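Local structure of phosphate-binding protein PstS (Borrelia burgdorferi, 4N13) at residues E11-V22 / N38-S49; K59-S67 / E235-M246. The protein binds inorganic phosphate with micromolar affinity and serves as the solute-binding lipoprotein of the PstSACB ABC transporter that imports it. All coordinates share one frame; numbering follows the deposited sequence. Where two conformers were deposited one is given.

Contact 1 (E11-V22 / N38-S49). With SO4 (sulfate ion), chain D.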
# COMPACT_ATOMS: atom_id res chain seq x y z
N GLU A 11 16.72 -27.26 17.35
CA GLU A 11 15.89 -26.10 17.03
C GLU A 11 16.09 -25.67 15.57
O GLU A 11 17.21 -25.66 15.07
CB GLU A 11 16.25 -24.93 17.96
CG GLU A 11 15.31 -23.73 17.91
CD GLU A 11 14.08 -23.91 18.78
OE1 GLU A 11 13.99 -24.93 19.48
OE2 GLU A 11 13.21 -23.02 18.75
N LYS A 12 15.01 -25.30 14.90
CA LYS A 12 15.09 -24.80 13.54
C LYS A 12 15.17 -23.28 13.55
O LYS A 12 14.71 -22.64 14.48
CB LYS A 12 13.87 -25.24 12.74
CG LYS A 12 13.64 -26.74 12.77
CD LYS A 12 14.67 -27.48 11.95
CE LYS A 12 14.53 -28.98 12.18
NZ LYS A 12 15.15 -29.80 11.11
N ILE A 13 15.78 -22.71 12.51
CA ILE A 13 15.93 -21.27 12.42
C ILE A 13 15.37 -20.76 11.10
O ILE A 13 15.70 -21.28 10.04
CB ILE A 13 17.41 -20.86 12.55
CG1 ILE A 13 17.93 -21.28 13.94
CG2 ILE A 13 17.58 -19.37 12.34
CD1 ILE A 13 19.40 -21.04 14.16
N VAL A 14 14.50 -19.76 11.18
CA VAL A 14 13.94 -19.13 10.00
C VAL A 14 14.21 -17.63 10.09
O VAL A 14 13.52 -16.90 10.83
CB VAL A 14 12.43 -19.41 9.87
CG1 VAL A 14 11.83 -18.65 8.68
CG2 VAL A 14 12.19 -20.91 9.76
N SER A 15 15.21 -17.18 9.35
CA SER A 15 15.58 -15.77 9.31
C SER A 15 14.80 -15.08 8.18
O SER A 15 14.87 -15.53 7.03
CB SER A 15 17.09 -15.61 9.12
OG SER A 15 17.46 -14.26 9.27
N ILE A 16 14.07 -14.02 8.52
CA ILE A 16 13.23 -13.31 7.57
C ILE A 16 13.73 -11.86 7.47
O ILE A 16 14.17 -11.28 8.45
CB ILE A 16 11.77 -13.33 8.04
CG1 ILE A 16 11.35 -14.76 8.38
CG2 ILE A 16 10.84 -12.69 7.01
CD1 ILE A 16 9.90 -14.89 8.81
N GLY A 17 13.66 -11.30 6.27
CA GLY A 17 14.03 -9.91 6.06
C GLY A 17 13.04 -9.25 5.13
O GLY A 17 12.25 -9.92 4.48
N GLY A 18 13.05 -7.92 5.08
CA GLY A 18 12.22 -7.23 4.13
C GLY A 18 11.74 -5.86 4.55
O GLY A 18 12.42 -5.13 5.27
N SER A 19 10.55 -5.53 4.06
CA SER A 19 9.96 -4.22 4.20
C SER A 19 9.94 -3.72 5.64
O SER A 19 9.56 -4.43 6.55
CB SER A 19 8.53 -4.31 3.69
OG SER A 19 7.86 -3.07 3.88
N THR A 20 10.24 -2.44 5.83
CA THR A 20 10.15 -1.84 7.16
C THR A 20 8.70 -1.64 7.60
O THR A 20 8.39 -1.65 8.79
CB THR A 20 10.91 -0.51 7.18
OG1 THR A 20 10.36 0.39 6.21
CG2 THR A 20 12.37 -0.75 6.85
N THR A 21 7.80 -1.52 6.64
CA THR A 21 6.44 -1.12 6.93
C THR A 21 5.68 -2.17 7.75
O THR A 21 4.67 -1.87 8.34
CB THR A 21 5.66 -0.82 5.63
OG1 THR A 21 5.43 -2.04 4.90
CG2 THR A 21 6.42 0.18 4.75
N VAL A 22 6.18 -3.40 7.79
CA VAL A 22 5.45 -4.49 8.44
C VAL A 22 6.16 -5.06 9.65
O VAL A 22 5.74 -6.08 10.21
CB VAL A 22 5.15 -5.64 7.48
CG1 VAL A 22 4.20 -5.16 6.39
CG2 VAL A 22 6.43 -6.18 6.88
N ASN A 38 7.35 -23.80 19.71
CA ASN A 38 8.53 -23.16 20.29
C ASN A 38 9.83 -23.82 19.85
O ASN A 38 10.90 -23.52 20.38
CB ASN A 38 8.45 -23.11 21.82
CG ASN A 38 8.33 -24.48 22.45
OD1 ASN A 38 8.69 -25.49 21.84
ND2 ASN A 38 7.82 -24.53 23.67
N ASN A 39 9.74 -24.70 18.86
CA ASN A 39 10.92 -25.38 18.33
C ASN A 39 11.53 -24.71 17.09
O ASN A 39 12.51 -25.20 16.53
CB ASN A 39 10.59 -26.83 17.99
CG ASN A 39 11.79 -27.62 17.52
OD1 ASN A 39 12.73 -27.85 18.29
ND2 ASN A 39 11.78 -28.04 16.26
N THR A 40 10.95 -23.60 16.66
CA THR A 40 11.53 -22.79 15.60
C THR A 40 11.83 -21.41 16.13
O THR A 40 11.02 -20.81 16.83
CB THR A 40 10.58 -22.67 14.39
OG1 THR A 40 10.37 -23.97 13.85
CG2 THR A 40 11.19 -21.82 13.28
N LYS A 41 13.02 -20.92 15.81
CA LYS A 41 13.41 -19.56 16.09
C LYS A 41 13.22 -18.77 14.82
O LYS A 41 13.85 -19.06 13.82
CB LYS A 41 14.88 -19.52 16.49
CG LYS A 41 15.45 -18.12 16.63
CD LYS A 41 14.74 -17.35 17.69
CE LYS A 41 15.53 -16.16 18.18
NZ LYS A 41 14.72 -15.44 19.20
N VAL A 42 12.34 -17.79 14.86
CA VAL A 42 12.05 -16.93 13.71
C VAL A 42 12.47 -15.51 14.07
O VAL A 42 12.22 -15.07 15.19
CB VAL A 42 10.55 -16.93 13.35
CG1 VAL A 42 10.32 -16.19 12.06
CG2 VAL A 42 10.03 -18.36 13.26
N THR A 43 13.14 -14.83 13.15
CA THR A 43 13.54 -13.44 13.37
C THR A 43 13.15 -12.61 12.15
O THR A 43 13.00 -13.15 11.04
CB THR A 43 15.06 -13.31 13.63
OG1 THR A 43 15.80 -13.76 12.49
CG2 THR A 43 15.51 -14.12 14.83
N TYR A 44 12.98 -11.31 12.35
CA TYR A 44 12.69 -10.37 11.26
C TYR A 44 13.65 -9.20 11.31
O TYR A 44 13.76 -8.54 12.34
CB TYR A 44 11.24 -9.86 11.35
CG TYR A 44 10.84 -9.09 10.10
CD1 TYR A 44 10.86 -9.72 8.86
CD2 TYR A 44 10.47 -7.75 10.14
CE1 TYR A 44 10.53 -9.05 7.70
CE2 TYR A 44 10.13 -7.07 8.97
CZ TYR A 44 10.17 -7.73 7.75
OH TYR A 44 9.85 -7.10 6.57
N ASP A 45 14.36 -8.98 10.21
CA ASP A 45 15.29 -7.85 10.10
C ASP A 45 14.80 -6.99 8.95
O ASP A 45 14.80 -7.43 7.81
CB ASP A 45 16.73 -8.32 9.86
CG ASP A 45 17.75 -7.23 10.16
OD1 ASP A 45 17.35 -6.06 10.24
OD2 ASP A 45 18.96 -7.52 10.29
N ALA A 46 14.39 -5.77 9.24
CA ALA A 46 13.69 -4.95 8.26
C ALA A 46 14.56 -3.81 7.71
O ALA A 46 14.55 -2.70 8.25
CB ALA A 46 12.42 -4.40 8.86
N GLN A 47 15.29 -4.09 6.64
CA GLN A 47 16.09 -3.07 5.96
C GLN A 47 15.53 -2.72 4.58
O GLN A 47 16.17 -2.01 3.81
CB GLN A 47 17.57 -3.50 5.80
CG GLN A 47 18.30 -3.93 7.08
CD GLN A 47 18.22 -2.92 8.19
OE1 GLN A 47 18.50 -1.75 8.00
NE2 GLN A 47 17.84 -3.38 9.39
N GLY A 48 14.34 -3.21 4.25
CA GLY A 48 13.70 -2.89 2.99
C GLY A 48 13.36 -4.08 2.10
O GLY A 48 13.97 -5.15 2.21
N SER A 49 12.39 -3.91 1.20
CA SER A 49 11.96 -5.02 0.34
C SER A 49 13.08 -5.55 -0.54
O SER A 49 13.31 -6.76 -0.61
CB SER A 49 10.81 -4.57 -0.55
OG SER A 49 9.66 -4.22 0.23
S SO4 D . 10.04 -0.94 1.78
O1 SO4 D . 10.71 -1.09 3.05
O2 SO4 D . 10.01 0.51 1.49
O3 SO4 D . 10.63 -1.69 0.68
O4 SO4 D . 8.67 -1.41 1.87
O HOH W 1 16.06 -12.05 10.36
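Lys-12 N donates to Asn-39 O and Lys-12 O accepts from Lys-41 N, opening a parallel ladder between strands 12-18 and 40-45. Val-14 continues it in the same way, gripping Lys-41 O and Thr-43 N, while its CG2 methyl meets Thr-40 CG2 at 3.8 Å on the face covered by helix 237-246. On the other face Ser-15 OG and Thr-43 OG1 stand 3.7 Å apart, too far for a direct bond; one water bridges both hydroxyls and also donates to Ile-16 O. Ile-16 splits its branches: CD1 lies 3.5 Å from Val-42 CG1, and CG2 meets the edge of the Tyr-44 ring at CD1, the isoleucine coming in roughly perpendicular to the tyrosine. With helix 23-36 between them, the strands make a beta-alpha-beta unit of the periplasmic binding protein fold, and its C-terminal ends carry the anion site. Gly-18 has backbone angles (149°/-149°) that suit glycine alone, and its O takes the Gly-48 N-H from well above the carbonyl plane. Tyr-44 CG lies anti to the backbone N (chi1 -169°), which leans the ring over toward the C-terminal ends of the strands, where OH donates to Ser-19 O at 2.7 Å, close to the ring plane. Ser-19 OG gives its proton to O4 of a sulfate, probably from the crystallisation liquor, that sits in the phosphate site assigned by similarity; the same OG accepts from Thr-21 N, an ST turn, and from Thr-21 OG1. Thr-20 N reaches sulfate O1, and Ser-49 holds O3 twice, through N at 2.9 Å and OG at 2.7 Å.

Contact 2 (K59-S67 / E235-M246). With SO4 (sulfate ion), chain D.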
# COMPACT_ATOMS: atom_id res chain seq x y z
N LYS A 59 21.07 -16.34 0.61
CA LYS A 59 20.96 -17.33 1.70
C LYS A 59 21.16 -16.71 3.06
O LYS A 59 21.43 -17.42 4.03
CB LYS A 59 21.96 -18.48 1.51
CG LYS A 59 21.96 -19.06 0.14
CD LYS A 59 20.59 -19.53 -0.27
CE LYS A 59 20.65 -20.32 -1.56
NZ LYS A 59 19.33 -20.90 -1.94
N ILE A 60 20.98 -15.40 3.16
CA ILE A 60 20.94 -14.74 4.46
C ILE A 60 19.56 -14.88 5.12
O ILE A 60 19.47 -15.01 6.33
CB ILE A 60 21.34 -13.26 4.30
CG1 ILE A 60 22.72 -13.17 3.64
CG2 ILE A 60 21.31 -12.52 5.63
CD1 ILE A 60 23.77 -13.96 4.34
N TYR A 61 18.51 -14.85 4.30
CA TYR A 61 17.14 -15.05 4.76
C TYR A 61 16.56 -16.27 4.06
O TYR A 61 16.92 -16.55 2.91
CB TYR A 61 16.28 -13.82 4.42
CG TYR A 61 16.82 -12.54 5.00
CD1 TYR A 61 17.12 -12.44 6.35
CD2 TYR A 61 17.06 -11.44 4.20
CE1 TYR A 61 17.61 -11.28 6.89
CE2 TYR A 61 17.57 -10.25 4.74
CZ TYR A 61 17.86 -10.20 6.09
OH TYR A 61 18.36 -9.05 6.66
N LYS A 62 15.63 -16.96 4.73
CA LYS A 62 14.83 -18.01 4.11
C LYS A 62 13.50 -17.49 3.56
O LYS A 62 12.85 -18.15 2.75
CB LYS A 62 14.57 -19.14 5.10
CG LYS A 62 15.78 -19.99 5.37
CD LYS A 62 15.43 -21.14 6.30
CE LYS A 62 16.65 -21.92 6.74
NZ LYS A 62 16.31 -22.86 7.82
N ILE A 63 13.07 -16.32 4.03
CA ILE A 63 11.84 -15.69 3.56
C ILE A 63 12.15 -14.21 3.44
O ILE A 63 12.80 -13.64 4.32
CB ILE A 63 10.66 -15.85 4.57
CG1 ILE A 63 10.38 -17.33 4.86
CG2 ILE A 63 9.42 -15.12 4.07
CD1 ILE A 63 9.39 -17.56 5.99
N ALA A 64 11.65 -13.57 2.39
CA ALA A 64 11.66 -12.11 2.28
C ALA A 64 10.23 -11.60 2.27
O ALA A 64 9.34 -12.25 1.71
CB ALA A 64 12.37 -11.66 1.02
N ILE A 65 10.01 -10.45 2.88
CA ILE A 65 8.71 -9.80 2.86
C ILE A 65 8.84 -8.53 2.03
O ILE A 65 9.67 -7.68 2.34
CB ILE A 65 8.22 -9.44 4.26
CG1 ILE A 65 8.23 -10.67 5.16
CG2 ILE A 65 6.84 -8.82 4.16
CD1 ILE A 65 7.26 -11.76 4.73
N SER A 66 8.03 -8.41 0.96
CA SER A 66 8.15 -7.28 0.06
C SER A 66 6.84 -6.53 -0.09
O SER A 66 5.77 -7.12 -0.09
CB SER A 66 8.60 -7.77 -1.32
OG SER A 66 8.74 -6.69 -2.22
N SER A 67 6.95 -5.21 -0.19
CA SER A 67 5.83 -4.33 -0.51
C SER A 67 5.79 -3.94 -1.98
O SER A 67 4.98 -3.12 -2.37
CB SER A 67 5.88 -3.08 0.36
OG SER A 67 7.12 -2.41 0.17
N GLU A 235 10.35 -25.92 0.23
CA GLU A 235 10.84 -25.23 1.40
C GLU A 235 11.06 -26.18 2.57
O GLU A 235 10.44 -27.25 2.66
CB GLU A 235 9.86 -24.12 1.82
CG GLU A 235 9.55 -23.11 0.72
CD GLU A 235 10.77 -22.39 0.16
OE1 GLU A 235 11.68 -22.05 0.93
OE2 GLU A 235 10.82 -22.17 -1.07
N ASP A 236 11.95 -25.79 3.46
CA ASP A 236 12.06 -26.42 4.75
C ASP A 236 10.67 -26.43 5.40
O ASP A 236 9.89 -25.49 5.25
CB ASP A 236 13.00 -25.61 5.66
CG ASP A 236 14.42 -25.60 5.18
OD1 ASP A 236 14.80 -26.47 4.36
OD2 ASP A 236 15.17 -24.71 5.64
N LYS A 237 10.37 -27.49 6.14
CA LYS A 237 9.12 -27.57 6.86
C LYS A 237 8.94 -26.36 7.79
O LYS A 237 7.82 -25.87 7.94
CB LYS A 237 9.05 -28.87 7.68
CG LYS A 237 7.74 -29.03 8.40
CD LYS A 237 7.60 -30.38 9.07
CE LYS A 237 6.22 -30.49 9.71
NZ LYS A 237 5.95 -31.84 10.26
N SER A 238 10.02 -25.90 8.41
CA SER A 238 9.92 -24.80 9.35
C SER A 238 9.42 -23.54 8.67
O SER A 238 8.68 -22.75 9.25
CB SER A 238 11.29 -24.55 9.98
OG SER A 238 12.26 -24.26 8.97
N VAL A 239 9.82 -23.35 7.42
CA VAL A 239 9.41 -22.22 6.60
C VAL A 239 7.93 -22.38 6.21
O VAL A 239 7.11 -21.45 6.37
CB VAL A 239 10.31 -22.11 5.36
CG1 VAL A 239 9.72 -21.18 4.31
CG2 VAL A 239 11.69 -21.70 5.78
N THR A 240 7.56 -23.56 5.71
CA THR A 240 6.16 -23.82 5.38
C THR A 240 5.25 -23.58 6.58
O THR A 240 4.19 -22.99 6.45
CB THR A 240 6.04 -25.25 4.90
OG1 THR A 240 6.89 -25.40 3.77
CG2 THR A 240 4.61 -25.60 4.52
N GLN A 241 5.66 -24.04 7.74
CA GLN A 241 4.86 -23.84 8.94
C GLN A 241 4.65 -22.36 9.26
O GLN A 241 3.55 -21.94 9.58
CB GLN A 241 5.53 -24.49 10.14
CG GLN A 241 5.50 -26.02 10.14
CD GLN A 241 6.32 -26.60 11.28
OE1 GLN A 241 7.42 -26.13 11.57
NE2 GLN A 241 5.79 -27.61 11.93
N PHE A 242 5.70 -21.58 9.21
CA PHE A 242 5.54 -20.17 9.56
C PHE A 242 4.67 -19.44 8.53
O PHE A 242 3.83 -18.64 8.90
CB PHE A 242 6.88 -19.44 9.75
CG PHE A 242 6.71 -18.06 10.29
CD1 PHE A 242 6.29 -17.89 11.59
CD2 PHE A 242 6.90 -16.93 9.50
CE1 PHE A 242 6.08 -16.65 12.11
CE2 PHE A 242 6.70 -15.67 10.03
CZ PHE A 242 6.29 -15.54 11.34
N ILE A 243 4.87 -19.72 7.25
CA ILE A 243 4.05 -19.11 6.21
C ILE A 243 2.58 -19.49 6.39
O ILE A 243 1.69 -18.65 6.24
CB ILE A 243 4.58 -19.48 4.81
CG1 ILE A 243 5.97 -18.87 4.64
CG2 ILE A 243 3.58 -19.06 3.74
CD1 ILE A 243 6.67 -19.24 3.36
N ASP A 244 2.34 -20.75 6.73
CA ASP A 244 0.98 -21.21 7.01
C ASP A 244 0.36 -20.43 8.17
O ASP A 244 -0.82 -20.08 8.14
CB ASP A 244 1.00 -22.70 7.31
CG ASP A 244 -0.36 -23.23 7.69
OD1 ASP A 244 -1.24 -23.28 6.81
OD2 ASP A 244 -0.54 -23.58 8.87
N PHE A 245 1.16 -20.07 9.17
CA PHE A 245 0.65 -19.23 10.26
C PHE A 245 0.36 -17.81 9.78
O PHE A 245 -0.67 -17.22 10.13
CB PHE A 245 1.63 -19.21 11.43
CG PHE A 245 1.17 -18.32 12.56
CD1 PHE A 245 0.18 -18.75 13.44
CD2 PHE A 245 1.68 -17.05 12.71
CE1 PHE A 245 -0.27 -17.93 14.45
CE2 PHE A 245 1.22 -16.23 13.73
CZ PHE A 245 0.25 -16.67 14.60
N MET A 246 1.24 -17.25 8.96
CA MET A 246 1.06 -15.89 8.44
C MET A 246 -0.28 -15.71 7.71
O MET A 246 -0.88 -14.64 7.77
CB MET A 246 2.20 -15.49 7.51
CG MET A 246 3.55 -15.32 8.21
SD MET A 246 4.82 -14.72 7.08
CE MET A 246 4.23 -13.01 6.85
S SO4 D . 10.04 -0.94 1.78
O1 SO4 D . 10.71 -1.09 3.05
O2 SO4 D . 10.01 0.51 1.49
O3 SO4 D . 10.63 -1.69 0.68
O4 SO4 D . 8.67 -1.41 1.87
O HOH W 2 13.26 -19.77 0.56
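Glu-235 OE1 is tied to the backbone of the 59-67 segment through a water that donates both to that carboxylate and to Lys-62 O. The link lies just ahead of helix 237-246, which packs against one face of the parallel strands in the periplasmic binding protein fold. Asp-236 sits in the N-cap position, but its carboxylate turns to Lys-62 in a salt bridge instead of capping: OD2 receives Lys-62 NZ at 3.1 Å, nearly in line with its C-O bond. The lysine runs out extended beyond CG (chi2 -177°, chi3 -173°), long enough for NZ to donate also to Ile-13 O on the neighbouring strand, so the ammonium is held between a carboxylate and a backbone carbonyl.

Val-239 spreads its methyls over two neighbours. CG2 rests on the aliphatic part of Lys-62, 3.8 Å from CD, while CG1 touches Ile-63 CG1 at 3.9 Å, valine and isoleucine lying side by side and running opposite ways. One turn on, Phe-242 offers Ile-63 CD1 its ring edge, with CD2 4.3 Å away; the phenylalanine side chain also touches Ile-16 and Val-42 of the sheet and Met-29 of helix 23-36. Ile-243 reaches that CD1 methyl from another side with its CG1, at 3.9 Å, and extends to Ile-228 of strand 223-230. At the end of the segment, the bend of Met-246 at chi3 (71°) lays its SD-CE bond along the direction of strand 63-66, where CE meets Ile-65 CD1 tip to tip at 3.9 Å.

From the N terminus, contact 1 closes first: strand 12-18 leads into helix 23-36 and returns as strand 40-45, a short local loop. The chain then continues through helix 49-57 to strand 63-66, which pairs with strand 12-18 on the side away from 40-45. Contact 2 opens there and closes only after 167 intervening residues, when the chain comes back from the rest of the protein as helix 237-246. The two loops therefore follow in series and neither crosses the other. They share one sheet, joined by Gly-17 O to Ile-65 N, and beside the sulfate Ser-67 N of segment 59-67 donates to Ser-49 OG of contact 1.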